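Local coordinates for hypothetical protein PH1109 (Pyrococcus horikoshii, PDB 2D59) that is of unknown function but belongs to the CoA binding domain family, with a parallel beta sheet flanked by helices as in Rossmann-type proteins, at residues A[25-30]-A[82-87]; A[31-36]-A[57-62]; A[53-58]-A[69-74]. One frame throughout, in Å; residues are numbered along the deposited sequence.

Contact 1: residues A[25-30]-A[82-87]; sequences IALVGA and DLFVKP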
loop_
_atom_site.group_PDB
_atom_site.type_symbol
_atom_site.label_atom_id
_atom_site.label_comp_id
_atom_site.label_asym_id
_atom_site.label_seq_id
_atom_site.Cartn_x
_atom_site.Cartn_y
_atom_site.Cartn_z
ATOM N N ILE A 25 6.867 -0.371 3.482
ATOM C CA ILE A 25 5.552 0.048 3.012
ATOM C C ILE A 25 5.175 1.492 3.304
ATOM O O ILE A 25 5.297 1.961 4.434
ATOM C CB ILE A 25 4.417 -0.813 3.633
ATOM C CG1 ILE A 25 4.802 -2.287 3.645
ATOM C CG2 ILE A 25 3.118 -0.613 2.851
ATOM C CD1 ILE A 25 5.621 -2.655 4.840
ATOM N N ALA A 26 4.712 2.186 2.271
ATOM C CA ALA A 26 4.228 3.548 2.412
ATOM C C ALA A 26 2.716 3.334 2.383
ATOM O O ALA A 26 2.165 2.896 1.370
ATOM C CB ALA A 26 4.673 4.402 1.235
ATOM N N LEU A 27 2.047 3.617 3.494
ATOM C CA LEU A 27 0.607 3.405 3.561
ATOM C C LEU A 27 -0.132 4.730 3.422
ATOM O O LEU A 27 -0.213 5.519 4.366
ATOM C CB LEU A 27 0.256 2.703 4.878
ATOM C CG LEU A 27 -1.118 2.036 4.972
ATOM C CD1 LEU A 27 -1.014 0.734 5.770
ATOM C CD2 LEU A 27 -2.106 2.997 5.609
ATOM N N VAL A 28 -0.666 4.951 2.222
ATOM C CA VAL A 28 -1.387 6.172 1.878
ATOM C C VAL A 28 -2.838 6.140 2.335
ATOM O O VAL A 28 -3.562 5.173 2.090
ATOM C CB VAL A 28 -1.343 6.408 0.355
ATOM C CG1 VAL A 28 -2.020 7.720 0.007
ATOM C CG2 VAL A 28 0.102 6.399 -0.125
ATOM N N GLY A 29 -3.267 7.215 2.986
ATOM C CA GLY A 29 -4.625 7.274 3.485
ATOM C C GLY A 29 -4.665 6.816 4.929
ATOM O O GLY A 29 -5.732 6.509 5.460
ATOM N N ALA A 30 -3.494 6.773 5.561
ATOM C CA ALA A 30 -3.381 6.353 6.954
ATOM C C ALA A 30 -4.341 7.149 7.831
ATOM O O ALA A 30 -4.565 8.339 7.600
ATOM C CB ALA A 30 -1.950 6.535 7.442
ATOM N N ASP A 82 0.905 1.232 -0.568
ATOM C CA ASP A 82 -0.394 0.652 -0.240
ATOM C C ASP A 82 -1.452 1.750 -0.185
ATOM O O ASP A 82 -1.481 2.543 0.755
ATOM C CB ASP A 82 -0.256 -0.057 1.108
ATOM C CG ASP A 82 -1.417 -0.961 1.422
ATOM O OD1 ASP A 82 -2.092 -1.426 0.482
ATOM O OD2 ASP A 82 -1.631 -1.222 2.625
ATOM N N LEU A 83 -2.327 1.779 -1.189
ATOM C CA LEU A 83 -3.356 2.815 -1.297
ATOM C C LEU A 83 -4.724 2.560 -0.674
ATOM O O LEU A 83 -5.384 1.567 -0.968
ATOM C CB LEU A 83 -3.570 3.164 -2.772
ATOM C CG LEU A 83 -2.360 3.594 -3.603
ATOM C CD1 LEU A 83 -2.736 3.556 -5.075
ATOM C CD2 LEU A 83 -1.899 4.986 -3.190
ATOM N N PHE A 84 -5.165 3.500 0.157
ATOM C CA PHE A 84 -6.469 3.414 0.801
ATOM C C PHE A 84 -7.367 4.582 0.393
ATOM O O PHE A 84 -8.476 4.730 0.909
ATOM C CB PHE A 84 -6.305 3.388 2.324
ATOM C CG PHE A 84 -5.851 2.060 2.860
ATOM C CD1 PHE A 84 -6.777 1.064 3.160
ATOM C CD2 PHE A 84 -4.496 1.795 3.043
ATOM C CE1 PHE A 84 -6.359 -0.181 3.637
ATOM C CE2 PHE A 84 -4.069 0.556 3.517
ATOM C CZ PHE A 84 -5.001 -0.432 3.815
ATOM N N VAL A 85 -6.898 5.398 -0.548
ATOM C CA VAL A 85 -7.665 6.558 -1.005
ATOM C C VAL A 85 -8.562 6.296 -2.216
ATOM O O VAL A 85 -8.406 5.300 -2.923
ATOM C CB VAL A 85 -6.731 7.746 -1.329
ATOM C CG1 VAL A 85 -5.971 8.162 -0.077
ATOM C CG2 VAL A 85 -5.761 7.373 -2.444
ATOM N N LYS A 86 -9.502 7.211 -2.444
ATOM C CA LYS A 86 -10.450 7.106 -3.549
ATOM C C LYS A 86 -9.728 7.035 -4.889
ATOM O O LYS A 86 -8.663 7.621 -5.061
ATOM C CB LYS A 86 -11.400 8.311 -3.543
ATOM C CG LYS A 86 -11.779 8.789 -2.150
ATOM C CD LYS A 86 -12.314 7.658 -1.286
ATOM C CE LYS A 86 -12.348 8.069 0.180
ATOM N NZ LYS A 86 -10.991 8.471 0.664
ATOM N N PRO A 87 -10.309 6.314 -5.859
ATOM C CA PRO A 87 -9.719 6.163 -7.191
ATOM C C PRO A 87 -9.210 7.466 -7.806
ATOM O O PRO A 87 -8.108 7.515 -8.346
ATOM C CB PRO A 87 -10.859 5.551 -7.998
ATOM C CG PRO A 87 -11.541 4.688 -6.987
ATOM C CD PRO A 87 -11.596 5.599 -5.776
#

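Contact 2: residues A[31-36]-A[57-62]; sequences SPKPER and PKYEEV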
loop_
_atom_site.group_PDB
_atom_site.type_symbol
_atom_site.label_atom_id
_atom_site.label_comp_id
_atom_site.label_asym_id
_atom_site.label_seq_id
_atom_site.Cartn_x
_atom_site.Cartn_y
_atom_site.Cartn_z
ATOM N N SER A 31 -4.894 6.489 8.843
ATOM C CA SER A 31 -5.852 7.129 9.737
ATOM C C SER A 31 -5.729 6.624 11.170
ATOM O O SER A 31 -5.457 5.448 11.402
ATOM C CB SER A 31 -7.272 6.871 9.224
ATOM O OG SER A 31 -8.248 7.292 10.160
ATOM N N PRO A 32 -5.921 7.518 12.155
ATOM C CA PRO A 32 -5.834 7.143 13.568
ATOM C C PRO A 32 -7.129 6.475 14.040
ATOM O O PRO A 32 -7.201 5.952 15.151
ATOM C CB PRO A 32 -5.580 8.480 14.256
ATOM C CG PRO A 32 -6.404 9.419 13.427
ATOM C CD PRO A 32 -6.089 8.977 12.006
ATOM N N LYS A 33 -8.147 6.494 13.182
ATOM C CA LYS A 33 -9.443 5.902 13.498
ATOM C C LYS A 33 -9.381 4.380 13.422
ATOM O O LYS A 33 -9.229 3.809 12.342
ATOM C CB LYS A 33 -10.505 6.425 12.530
ATOM C CG LYS A 33 -10.676 7.936 12.561
ATOM C CD LYS A 33 -11.678 8.391 11.509
ATOM C CE LYS A 33 -11.818 9.903 11.491
ATOM N NZ LYS A 33 -12.740 10.352 10.407
ATOM N N PRO A 34 -9.520 3.703 14.572
ATOM C CA PRO A 34 -9.476 2.240 14.671
ATOM C C PRO A 34 -10.427 1.465 13.761
ATOM O O PRO A 34 -10.115 0.344 13.349
ATOM C CB PRO A 34 -9.781 1.985 16.145
ATOM C CG PRO A 34 -9.244 3.202 16.819
ATOM C CD PRO A 34 -9.717 4.303 15.905
ATOM N N GLU A 35 -11.580 2.049 13.447
ATOM C CA GLU A 35 -12.560 1.357 12.620
ATOM C C GLU A 35 -12.326 1.443 11.117
ATOM O O GLU A 35 -12.996 0.756 10.347
ATOM C CB GLU A 35 -13.977 1.851 12.954
ATOM C CG GLU A 35 -14.373 3.208 12.379
ATOM C CD GLU A 35 -13.481 4.348 12.829
ATOM O OE1 GLU A 35 -12.992 4.321 13.978
ATOM O OE2 GLU A 35 -13.280 5.289 12.032
ATOM N N ARG A 36 -11.378 2.276 10.699
ATOM C CA ARG A 36 -11.072 2.431 9.279
ATOM C C ARG A 36 -10.107 1.344 8.820
ATOM O O ARG A 36 -9.189 0.974 9.549
ATOM C CB ARG A 36 -10.462 3.811 9.022
ATOM C CG ARG A 36 -11.377 4.963 9.413
ATOM C CD ARG A 36 -12.328 5.353 8.294
ATOM N NE ARG A 36 -11.841 6.523 7.568
ATOM C CZ ARG A 36 -12.516 7.145 6.609
ATOM N NH1 ARG A 36 -11.993 8.205 6.006
ATOM N NH2 ARG A 36 -13.714 6.706 6.247
ATOM N N PRO A 57 -1.742 13.877 4.538
ATOM C CA PRO A 57 -1.551 15.292 4.872
ATOM C C PRO A 57 -2.360 15.758 6.084
ATOM O O PRO A 57 -2.039 16.777 6.695
ATOM C CB PRO A 57 -1.982 16.003 3.593
ATOM C CG PRO A 57 -1.577 15.035 2.530
ATOM C CD PRO A 57 -2.055 13.719 3.107
ATOM N N LYS A 58 -3.403 15.008 6.431
ATOM C CA LYS A 58 -4.262 15.364 7.557
ATOM C C LYS A 58 -3.750 14.925 8.925
ATOM O O LYS A 58 -4.275 15.358 9.951
ATOM C CB LYS A 58 -5.666 14.789 7.345
ATOM C CG LYS A 58 -6.409 15.381 6.157
ATOM C CD LYS A 58 -7.774 14.733 5.980
ATOM C CE LYS A 58 -8.570 15.407 4.871
ATOM N NZ LYS A 58 -7.863 15.370 3.560
ATOM N N TYR A 59 -2.733 14.069 8.950
ATOM C CA TYR A 59 -2.199 13.589 10.220
ATOM C C TYR A 59 -0.684 13.693 10.306
ATOM O O TYR A 59 0.018 13.606 9.298
ATOM C CB TYR A 59 -2.635 12.138 10.455
ATOM C CG TYR A 59 -4.128 11.942 10.335
ATOM C CD1 TYR A 59 -4.677 11.249 9.258
ATOM C CD2 TYR A 59 -4.998 12.490 11.279
ATOM C CE1 TYR A 59 -6.055 11.107 9.120
ATOM C CE2 TYR A 59 -6.376 12.355 11.150
ATOM C CZ TYR A 59 -6.898 11.664 10.068
ATOM O OH TYR A 59 -8.259 11.540 9.933
ATOM N N GLU A 60 -0.182 13.878 11.522
ATOM C CA GLU A 60 1.251 14.002 11.742
ATOM C C GLU A 60 1.811 12.721 12.358
ATOM O O GLU A 60 3.016 12.471 12.310
ATOM C CB GLU A 60 1.532 15.198 12.659
ATOM C CG GLU A 60 2.981 15.641 12.678
ATOM C CD GLU A 60 3.188 16.931 13.450
ATOM O OE1 GLU A 60 4.325 17.447 13.442
ATOM O OE2 GLU A 60 2.218 17.428 14.064
ATOM N N GLU A 61 0.925 11.912 12.931
ATOM C CA GLU A 61 1.326 10.656 13.552
ATOM C C GLU A 61 0.176 9.655 13.580
ATOM O O GLU A 61 -0.949 9.993 13.939
ATOM C CB GLU A 61 1.816 10.917 14.978
ATOM C CG GLU A 61 2.287 9.680 15.723
ATOM C CD GLU A 61 2.829 10.010 17.101
ATOM O OE1 GLU A 61 3.244 9.077 17.819
ATOM O OE2 GLU A 61 2.846 11.206 17.466
ATOM N N VAL A 62 0.463 8.416 13.189
ATOM C CA VAL A 62 -0.547 7.368 13.189
ATOM C C VAL A 62 0.076 6.096 13.755
ATOM O O VAL A 62 1.140 5.671 13.312
ATOM C CB VAL A 62 -1.074 7.095 11.759
ATOM C CG1 VAL A 62 -2.064 5.943 11.774
ATOM C CG2 VAL A 62 -1.745 8.352 11.206
HETATM O O HOH W 1 -9.241 9.408 8.776
#

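Contact 3: residues A[53-58]-A[69-74]; sequences YPVNPK and PSVLDI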
loop_
_atom_site.group_PDB
_atom_site.type_symbol
_atom_site.label_atom_id
_atom_site.label_comp_id
_atom_site.label_asym_id
_atom_site.label_seq_id
_atom_site.Cartn_x
_atom_site.Cartn_y
_atom_site.Cartn_z
ATOM N N TYR A 53 5.439 3.308 6.854
ATOM C CA TYR A 53 5.544 4.760 6.862
ATOM C C TYR A 53 4.211 5.314 6.373
ATOM O O TYR A 53 3.945 5.354 5.171
ATOM C CB TYR A 53 6.692 5.178 5.941
ATOM C CG TYR A 53 8.000 4.518 6.318
ATOM C CD1 TYR A 53 8.797 5.035 7.341
ATOM C CD2 TYR A 53 8.405 3.334 5.705
ATOM C CE1 TYR A 53 9.957 4.384 7.743
ATOM C CE2 TYR A 53 9.565 2.674 6.097
ATOM C CZ TYR A 53 10.337 3.202 7.118
ATOM O OH TYR A 53 11.479 2.546 7.510
ATOM N N PRO A 54 3.342 5.734 7.306
ATOM C CA PRO A 54 2.036 6.276 6.931
ATOM C C PRO A 54 2.098 7.599 6.183
ATOM O O PRO A 54 2.969 8.430 6.440
ATOM C CB PRO A 54 1.311 6.388 8.269
ATOM C CG PRO A 54 2.425 6.670 9.227
ATOM C CD PRO A 54 3.512 5.727 8.771
ATOM N N VAL A 55 1.164 7.771 5.253
ATOM C CA VAL A 55 1.074 8.985 4.454
ATOM C C VAL A 55 -0.347 9.538 4.466
ATOM O O VAL A 55 -1.295 8.854 4.086
ATOM C CB VAL A 55 1.468 8.733 2.983
ATOM C CG1 VAL A 55 1.238 10.001 2.165
ATOM C CG2 VAL A 55 2.917 8.295 2.895
ATOM N N ASN A 56 -0.481 10.782 4.913
ATOM C CA ASN A 56 -1.769 11.464 4.960
ATOM C C ASN A 56 -1.539 12.896 5.429
ATOM O O ASN A 56 -1.171 13.127 6.578
ATOM C CB ASN A 56 -2.735 10.769 5.925
ATOM C CG ASN A 56 -4.171 11.235 5.741
ATOM O OD1 ASN A 56 -4.431 12.422 5.535
ATOM N ND2 ASN A 56 -5.113 10.301 5.820
ATOM N N PRO A 57 -1.742 13.877 4.538
ATOM C CA PRO A 57 -1.551 15.292 4.872
ATOM C C PRO A 57 -2.360 15.758 6.084
ATOM O O PRO A 57 -2.039 16.777 6.695
ATOM C CB PRO A 57 -1.982 16.003 3.593
ATOM C CG PRO A 57 -1.577 15.035 2.530
ATOM C CD PRO A 57 -2.055 13.719 3.107
ATOM N N LYS A 58 -3.403 15.008 6.431
ATOM C CA LYS A 58 -4.262 15.364 7.557
ATOM C C LYS A 58 -3.750 14.925 8.925
ATOM O O LYS A 58 -4.275 15.358 9.951
ATOM C CB LYS A 58 -5.666 14.789 7.345
ATOM C CG LYS A 58 -6.409 15.381 6.157
ATOM C CD LYS A 58 -7.774 14.733 5.980
ATOM C CE LYS A 58 -8.570 15.407 4.871
ATOM N NZ LYS A 58 -7.863 15.370 3.560
ATOM N N PRO A 69 2.950 13.963 4.649
ATOM C CA PRO A 69 1.906 14.474 3.755
ATOM C C PRO A 69 2.029 13.935 2.331
ATOM O O PRO A 69 1.074 13.985 1.557
ATOM C CB PRO A 69 2.106 15.986 3.828
ATOM C CG PRO A 69 3.583 16.104 3.984
ATOM C CD PRO A 69 3.902 15.031 5.007
ATOM N N SER A 70 3.207 13.419 1.996
ATOM C CA SER A 70 3.470 12.867 0.671
ATOM C C SER A 70 4.448 11.700 0.737
ATOM O O SER A 70 5.274 11.619 1.646
ATOM C CB SER A 70 4.041 13.950 -0.247
ATOM O OG SER A 70 4.622 13.376 -1.406
ATOM N N VAL A 71 4.354 10.798 -0.235
ATOM C CA VAL A 71 5.237 9.639 -0.288
ATOM C C VAL A 71 6.696 10.057 -0.460
ATOM O O VAL A 71 7.600 9.437 0.103
ATOM C CB VAL A 71 4.856 8.694 -1.451
ATOM C CG1 VAL A 71 5.879 7.578 -1.571
ATOM C CG2 VAL A 71 3.471 8.113 -1.217
ATOM N N LEU A 72 6.919 11.110 -1.238
ATOM C CA LEU A 72 8.267 11.602 -1.490
ATOM C C LEU A 72 8.930 12.210 -0.256
ATOM O O LEU A 72 10.155 12.325 -0.203
ATOM C CB LEU A 72 8.248 12.632 -2.624
ATOM C CG LEU A 72 7.938 12.087 -4.021
ATOM C CD1 LEU A 72 7.913 13.227 -5.027
ATOM C CD2 LEU A 72 8.987 11.056 -4.411
ATOM N N ASP A 73 8.127 12.596 0.732
ATOM C CA ASP A 73 8.663 13.190 1.954
ATOM C C ASP A 73 9.301 12.152 2.869
ATOM O O ASP A 73 10.074 12.494 3.765
ATOM C CB ASP A 73 7.565 13.933 2.720
ATOM C CG ASP A 73 7.032 15.128 1.961
ATOM O OD1 ASP A 73 7.853 15.914 1.447
ATOM O OD2 ASP A 73 5.797 15.288 1.888
ATOM N N ILE A 74 8.969 10.885 2.649
ATOM C CA ILE A 74 9.521 9.809 3.460
ATOM C C ILE A 74 11.019 9.684 3.204
ATOM O O ILE A 74 11.451 9.519 2.066
ATOM C CB ILE A 74 8.837 8.467 3.127
ATOM C CG1 ILE A 74 7.344 8.575 3.427
ATOM C CG2 ILE A 74 9.465 7.343 3.935
ATOM C CD1 ILE A 74 6.525 7.396 2.930
#

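Contact 1: residues A[25-30]-A[82-87]
Leu27 and Phe84 are brought together by their first torsions: Leu27 has CG anti to its backbone N (chi1 -163°), and Phe84 has CG anti to its carbonyl carbon (chi1 -77°), which brings the CD2-CE2 side of the ring toward Leu27. Leu27 CG then lies 3.6 Å from Phe84 CE2, and both methyls, CD1 and CD2, also touch that side of the ring, approaching it obliquely. Asp82 lies side by side with Leu27 and points the same way. Its OD2 packs against Leu27 CD1 (3.8 Å), while OD1 is hydrogen-bonded to Gln108 NE2. On the face that carries Val28 and Leu83, Val28 CB and CG2 rest against Leu83 CD2; past the strand end Val28 CG1 meets Val85 CG1 at 4.0 Å. The backbones run nearly in the same direction, 8° apart, so strands 24-28 and 80-83 are parallel neighbours in the Rossmann-like sheet, with strand 51-55 on the other side of 24-28. Three hydrogen bonds hold them in register: Asp82 N to Ala26 O (2.8 Å), Val28 N to Asp82 O (2.9 Å) and Phe84 N to Val28 O (3.0 Å). Val28 O thus takes the Phe84 N-H while lying at the edge of the same residue's ring, close to its plane. Just beyond, a type II turn from Leu27 to Ala30 leads the first strand out of the sheet. Gly29, at its third position, has a positive phi and brings its CA to 3.9 Å from Val85 CG1, close to the second strand's outgoing chain. Helix 37-47 backs the Leu27 and Phe84 face through Met42, Leu45, Ala38 and Val41, whereas Tyr93 and Thr90 of helix 87-100 pack on the Val28 and Leu83 face.

Contact 2: residues A[31-36]-A[57-62]
The loop joining strand 24-28 to helix 37-47 meets the chain leading into the small antiparallel hairpin of strands 61-62 and 65-66, with Pro32 on Tyr59. This is a CH-pi contact: Pro32 CD stands 3.4 Å from the centroid of the Tyr59 ring and 12° off its normal, so the carbon stands almost directly above the ring centre. Pro32 CG reaches further along the same face, to Tyr59 CE2 at 3.7 Å. On the opposite face, Lys58 CB lies over the ring centre, so the phenol is sandwiched between a proline and the chain of its own predecessor. Tyr59 CG is anti to its carbonyl carbon (chi1 -53°), which sends the ring across the Pro32 ring at about a right angle. An ST turn shapes the facing loop: Ser31 OG accepts the N-H of Lys33 at 3.1 Å, N to OG, in a fairly straight bond (159°). The same OG is 2.7 Å from a water oxygen that lies 2.6 Å from Tyr59 OH, and this water links the two hydroxyls, themselves too far apart to bond directly. Deeper in, Val62 CG1 packs against Ser31 O at 3.4 Å, and that carbonyl also accepts a hydrogen bond from Asn39 ND2 of helix 37-47. Further along the loop, a type I turn from Lys33 to Arg36 delivers Arg36 to the N-cap position of that helix.

Contact 3: residues A[53-58]-A[69-74]
The Tyr53 ring and Ile74 meet obliquely: Ile74 CG2 lies 4.0 Å from Tyr53 CG, while Ile74 CD1 packs against Tyr53 CB (3.7 Å). The far end of the ring leads away from segment 69-74, and its OH is hydrogen-bonded to Lys24 NZ. At the other end of the contact the puckered rings of Pro57 and Pro69 touch at 4.0 Å between Pro57 CG and Pro69 CB. Pro57 CG also comes within 3.0 Å of Pro69 O, a very close approach for a carbon and an oxygen. Asn56 OD1 accepts the Lys58 N-H at 2.9 Å, N to OD1, forming an Asx turn with the donor tilted 24° from the amide plane, and Asn56 ND2 bonds to Ala30 O. Between these two ends Val55 divides its methyls. With CG1 anti to the backbone N (chi1 175°), that methyl rests on the main chain of Ser70, 3.9 Å from Ser70 C, and CG2 is left to meet Ile74 CD1 at 3.7 Å and, more loosely, Val71 CG2. The opposing loop is bent by an ST turn in which Ser70 OG accepts from Leu72 N. No hydrogen bond crosses between the segments, which meet by van der Waals contact of side chains with one another and with the main chain. Strand 51-55 is the outermost strand on this side of the parallel sheet. The loop 69-74 packs along it, from Tyr53 through Val55, with Val71 and Ile74 reaching on to Val28 and Ala26 of strand 24-28, while Gln96 of helix 87-100 takes the Val71 N-H and Tyr93 of that helix packs on Val55 and Pro57.

Overall arrangement
Contact 1 is the buried core, about 5 Å between its centre and that of the chain, whereas contacts 3 and 2 lie about 12 and 15 Å out and are only partly buried. Contacts 1 and 3 share one sheet, because strand 24-28 is hydrogen-bonded to strand 51-55. Contact 2 continues from both: its first segment follows Ala30 directly, and it shares Pro57 and Lys58 with contact 3. Chemistry follows position. Backbone hydrogen bonds and apolar side chains join the segments of contact 1, van der Waals packing alone those of contact 3, and a proline-tyrosine CH-pi contact with a bridging water those of contact 2.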